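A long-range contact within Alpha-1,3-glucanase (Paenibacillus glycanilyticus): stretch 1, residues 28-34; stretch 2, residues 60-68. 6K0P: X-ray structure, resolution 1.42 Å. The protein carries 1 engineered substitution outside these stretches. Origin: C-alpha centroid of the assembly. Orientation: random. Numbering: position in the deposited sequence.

Stretch 1, residues 28-34: SNATNGT
Stretch 2, residues 60-68: TGEYVEFTL

Four direct hydrogen bonds join these segments, which run nearly antiparallel, their end-to-end directions 164° apart. The shortest runs from Thr31 OG1 to Tyr63 O, at 2.6 Å. Thr31 (chi1 t) is extended, at phi/psi -151/147, and Thr31 OG1 also accepts from Gly33 N at 2.9 Å; a threonine suits this place because one oxygen can both donate and accept. Two residues on, Glu65 N donates to Ala30 O at 2.9 Å. Between these bonds Thr31 and Val64 form a single beta bridge, their CA atoms 4.5 Å apart; the CA atoms of Asn29 and Glu65 are 5.2 Å apart and those of Gly33 and Glu62 5.5 Å. The CA of Thr31 lies 3.4 Å from Tyr63 O.

Asn32, with chi1 p and chi2 -6°, uses both ends of its amide: OD1 accepts from Tyr63 N at 2.8 Å, while ND2 donates to Gly61 O at 3.2 Å, so one side chain pairs with two backbone groups. Gly61, at phi/psi 94/-9, has a conformation that favours glycine, since a CB would jam against the preceding carbonyl oxygen.

At the Asn29 end (chi1 m, phi/psi -110/112), waters add to the direct bonds. The oxygen of one water donates to Asn29 OD1 at 2.8 Å and accepts from Thr67 N at 3.0 Å; that of another donates to Glu65 OE1 at 2.7 Å and accepts from Ala30 N at 2.9 Å. Asn29 OD1 and Glu65 O, both acceptors, lie 3.2 Å apart without bonding.

Packing completes the contact, which buries 515 Å² in all. Tyr63, on the strand at -147/163 with chi1 p and chi2 -88°, points its CA-to-CB bond sideways, but the ring end comes nearer: Asn32 N lies over one face, and Tyr63 CE2 sits 4.3 Å from Ala30 CB and 3.5 Å from Ala30 O. Farther along, Asn29 CB meets Val64 CG2 at 4.1 Å. Phe66 points its CA-to-CB bond away, yet its CD2 comes within 3.6 Å of Asn29 ND2.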

ATOM      1  N   SER A  28     -21.650  -1.637 -14.911  1.00 17.87           N
ATOM      2  CA  SER A  28     -21.598  -0.800 -16.102  1.00 18.15           C
ATOM      3  C   SER A  28     -20.811  -1.429 -17.241  1.00 16.97           C
ATOM      4  O   SER A  28     -20.772  -0.851 -18.332  1.00 17.32           O
ATOM      5  CB  SER A  28     -20.933   0.536 -15.756  1.00 22.81           C
ATOM      6  OG  SER A  28     -21.808   1.367 -15.021  1.00 31.37           O
ATOM      7  N   ASN A  29     -20.157  -2.570 -17.015  1.00 13.78           N
ATOM      8  CA  ASN A  29     -19.228  -3.147 -17.982  1.00 14.26           C
ATOM      9  C   ASN A  29     -19.817  -4.419 -18.579  1.00 13.57           C
ATOM     10  O   ASN A  29     -19.937  -5.444 -17.890  1.00 15.86           O
ATOM     11  CB  ASN A  29     -17.897  -3.470 -17.317  1.00 12.10           C
ATOM     12  CG  ASN A  29     -17.144  -2.244 -16.915  1.00 14.14           C
ATOM     13  OD1 ASN A  29     -17.483  -1.125 -17.319  1.00 12.68           O
ATOM     14  ND2 ASN A  29     -16.097  -2.436 -16.124  1.00 12.97           N
ATOM     15  N   ALA A  30     -20.146  -4.370 -19.863  1.00 13.59           N
ATOM     16  CA  ALA A  30     -20.628  -5.573 -20.520  1.00 13.66           C
ATOM     17  C   ALA A  30     -19.532  -6.628 -20.531  1.00 12.73           C
ATOM     18  O   ALA A  30     -18.344  -6.322 -20.702  1.00 13.10           O
ATOM     19  CB  ALA A  30     -21.064  -5.259 -21.948  1.00 13.62           C
ATOM     20  N   THR A  31     -19.928  -7.877 -20.322  1.00 15.01           N
ATOM     21  CA  THR A  31     -18.980  -8.970 -20.403  1.00 10.97           C
ATOM     22  C   THR A  31     -19.714 -10.226 -20.832  1.00 12.60           C
ATOM     23  O   THR A  31     -20.892 -10.413 -20.511  1.00 16.16           O
ATOM     24  CB  THR A  31     -18.229  -9.187 -19.074  1.00 11.06           C
ATOM     25  OG1 THR A  31     -17.231 -10.197 -19.256  1.00 12.61           O
ATOM     26  CG2 THR A  31     -19.181  -9.628 -17.956  1.00 12.02           C
ATOM     27  N   ASN A  32     -19.014 -11.075 -21.580  1.00 11.65           N
ATOM     28  CA  ASN A  32     -19.439 -12.449 -21.802  1.00 11.84           C
ATOM     29  C   ASN A  32     -18.575 -13.437 -21.033  1.00 15.29           C
ATOM     30  O   ASN A  32     -18.620 -14.636 -21.320  1.00 17.16           O
ATOM     31  CB  ASN A  32     -19.486 -12.789 -23.294  1.00 14.11           C
ATOM     32  CG  ASN A  32     -18.129 -12.708 -23.955  1.00 14.42           C
ATOM     33  OD1 ASN A  32     -17.157 -12.299 -23.332  1.00 13.32           O
ATOM     34  ND2 ASN A  32     -18.057 -13.099 -25.222  1.00 16.11           N
ATOM     35  N   GLY A  33     -17.780 -12.959 -20.076  1.00 11.62           N
ATOM     36  CA  GLY A  33     -16.964 -13.803 -19.232  1.00 12.44           C
ATOM     37  C   GLY A  33     -17.633 -14.062 -17.901  1.00 11.40           C
ATOM     38  O   GLY A  33     -18.834 -13.834 -17.724  1.00 14.05           O
ATOM     39  N   THR A  34     -16.839 -14.527 -16.945  1.00 10.46           N
ATOM     40  CA  THR A  34     -17.368 -15.043 -15.684  1.00 10.98           C
ATOM     41  C   THR A  34     -17.010 -14.089 -14.550  1.00 12.62           C
ATOM     42  O   THR A  34     -15.840 -13.978 -14.173  1.00 11.14           O
ATOM     43  CB  THR A  34     -16.799 -16.434 -15.430  1.00 11.81           C
ATOM     44  OG1 THR A  34     -17.200 -17.307 -16.499  1.00 11.27           O
ATOM     45  CG2 THR A  34     -17.300 -16.988 -14.112  1.00 12.12           C
ATOM     46  N   THR A  60     -11.619 -18.017 -26.193  1.00 14.41           N
ATOM     47  CA  THR A  60     -11.402 -17.045 -27.255  1.00 12.46           C
ATOM     48  C   THR A  60     -12.682 -16.258 -27.510  1.00 12.98           C
ATOM     49  O   THR A  60     -13.772 -16.830 -27.624  1.00 16.28           O
ATOM     50  CB  THR A  60     -10.931 -17.759 -28.525  1.00 13.56           C
ATOM     51  OG1 THR A  60      -9.681 -18.403 -28.259  1.00 19.17           O
ATOM     52  CG2 THR A  60     -10.737 -16.769 -29.664  1.00 17.25           C
ATOM     53  N   GLY A  61     -12.549 -14.937 -27.578  1.00 12.82           N
ATOM     54  CA  GLY A  61     -13.680 -14.058 -27.773  1.00 12.55           C
ATOM     55  C   GLY A  61     -14.291 -13.516 -26.499  1.00 12.98           C
ATOM     56  O   GLY A  61     -15.149 -12.630 -26.573  1.00 14.57           O
ATOM     57  N   GLU A  62     -13.885 -14.013 -25.330  1.00 11.18           N
ATOM     58  CA  GLU A  62     -14.403 -13.468 -24.083  1.00 10.13           C
ATOM     59  C   GLU A  62     -13.747 -12.124 -23.786  1.00 11.71           C
ATOM     60  O   GLU A  62     -12.557 -11.923 -24.038  1.00 11.67           O
ATOM     61  CB  GLU A  62     -14.233 -14.460 -22.929  1.00 11.70           C
ATOM     62  CG  GLU A  62     -15.194 -15.639 -23.086  1.00 12.97           C
ATOM     63  CD  GLU A  62     -15.270 -16.558 -21.888  1.00 16.27           C
ATOM     64  OE1 GLU A  62     -14.658 -16.279 -20.834  1.00 12.42           O
ATOM     65  OE2 GLU A  62     -15.978 -17.581 -22.020  1.00 15.25           O
ATOM     66  N   TYR A  63     -14.545 -11.189 -23.285  1.00 11.43           N
ATOM     67  CA  TYR A  63     -14.099  -9.813 -23.133  1.00  9.46           C
ATOM     68  C   TYR A  63     -14.758  -9.207 -21.906  1.00 12.10           C
ATOM     69  O   TYR A  63     -15.775  -9.701 -21.406  1.00 12.19           O
ATOM     70  CB  TYR A  63     -14.491  -8.964 -24.359  1.00 11.68           C
ATOM     71  CG  TYR A  63     -15.989  -8.795 -24.489  1.00 12.56           C
ATOM     72  CD1 TYR A  63     -16.752  -9.728 -25.173  1.00 14.66           C
ATOM     73  CD2 TYR A  63     -16.644  -7.736 -23.879  1.00 12.62           C
ATOM     74  CE1 TYR A  63     -18.134  -9.595 -25.262  1.00 17.03           C
ATOM     75  CE2 TYR A  63     -18.022  -7.599 -23.960  1.00 14.81           C
ATOM     76  CZ  TYR A  63     -18.755  -8.537 -24.647  1.00 15.91           C
ATOM     77  OH  TYR A  63     -20.127  -8.393 -24.733  1.00 19.97           O
ATOM     78  N   VAL A  64     -14.197  -8.094 -21.449  1.00 11.12           N
ATOM     79  CA  VAL A  64     -14.896  -7.184 -20.553  1.00 12.21           C
ATOM     80  C   VAL A  64     -14.741  -5.784 -21.128  1.00 11.90           C
ATOM     81  O   VAL A  64     -13.646  -5.407 -21.561  1.00 12.35           O
ATOM     82  CB  VAL A  64     -14.397  -7.280 -19.096  1.00 15.08           C
ATOM     83  CG1 VAL A  64     -12.877  -7.240 -19.034  1.00 15.51           C
ATOM     84  CG2 VAL A  64     -15.023  -6.177 -18.246  1.00 14.44           C
ATOM     85  N   GLU A  65     -15.842  -5.038 -21.183  1.00 10.50           N
ATOM     86  CA  GLU A  65     -15.878  -3.745 -21.865  1.00 10.19           C
ATOM     87  C   GLU A  65     -15.944  -2.635 -20.826  1.00 11.38           C
ATOM     88  O   GLU A  65     -16.948  -2.500 -20.114  1.00 12.82           O
ATOM     89  CB  GLU A  65     -17.096  -3.689 -22.783  1.00 11.38           C
ATOM     90  CG  GLU A  65     -17.192  -2.406 -23.596  1.00 13.89           C
ATOM     91  CD  GLU A  65     -18.399  -2.408 -24.506  1.00 17.14           C
ATOM     92  OE1 GLU A  65     -19.536  -2.328 -23.990  1.00 17.91           O
ATOM     93  OE2 GLU A  65     -18.212  -2.511 -25.731  1.00 20.10           O
ATOM     94  N   PHE A  66     -14.882  -1.828 -20.754  1.00 12.16           N
ATOM     95  CA  PHE A  66     -14.845  -0.636 -19.921  1.00 11.62           C
ATOM     96  C   PHE A  66     -15.276   0.573 -20.744  1.00 11.06           C
ATOM     97  O   PHE A  66     -15.220   0.568 -21.975  1.00 13.09           O
ATOM     98  CB  PHE A  66     -13.420  -0.363 -19.424  1.00 11.76           C
ATOM     99  CG  PHE A  66     -12.850  -1.431 -18.534  1.00 10.12           C
ATOM    100  CD1 PHE A  66     -12.244  -2.549 -19.072  1.00 12.56           C
ATOM    101  CD2 PHE A  66     -12.883  -1.292 -17.153  1.00 11.22           C
ATOM    102  CE1 PHE A  66     -11.702  -3.532 -18.257  1.00 11.27           C
ATOM    103  CE2 PHE A  66     -12.343  -2.266 -16.335  1.00 10.91           C
ATOM    104  CZ  PHE A  66     -11.749  -3.382 -16.886  1.00 11.12           C
ATOM    105  N   THR A  67     -15.685   1.630 -20.043  1.00 12.46           N
ATOM    106  CA  THR A  67     -15.987   2.909 -20.676  1.00 12.59           C
ATOM    107  C   THR A  67     -15.167   3.993 -19.995  1.00 13.46           C
ATOM    108  O   THR A  67     -15.252   4.169 -18.776  1.00 15.57           O
ATOM    109  CB  THR A  67     -17.479   3.236 -20.585  1.00 15.14           C
ATOM    110  OG1 THR A  67     -18.231   2.190 -21.211  1.00 15.92           O
ATOM    111  CG2 THR A  67     -17.778   4.552 -21.301  1.00 15.20           C
ATOM    112  N   LEU A  68     -14.363   4.709 -20.770  1.00 12.49           N
ATOM    113  CA  LEU A  68     -13.542   5.752 -20.170  1.00 13.87           C
ATOM    114  C   LEU A  68     -14.415   6.847 -19.567  1.00 13.95           C
ATOM    115  O   LEU A  68     -15.412   7.271 -20.161  1.00 15.14           O
ATOM    116  CB  LEU A  68     -12.623   6.367 -21.223  1.00 12.47           C
ATOM    117  CG  LEU A  68     -11.534   5.478 -21.822  1.00 11.57           C
ATOM    118  CD1 LEU A  68     -10.642   6.319 -22.728  1.00 12.87           C
ATOM    119  CD2 LEU A  68     -10.711   4.829 -20.730  1.00 11.66           C
TER
HETATM  120  O   HOH W   1     -18.545  -0.238 -20.071  1.00 13.81           O
HETATM  121  O   HOH W   2     -20.261  -1.998 -21.446  1.00 16.47           O
HETATM  122  O   HOH W   3     -15.856   1.094 -17.140  1.00 18.58           O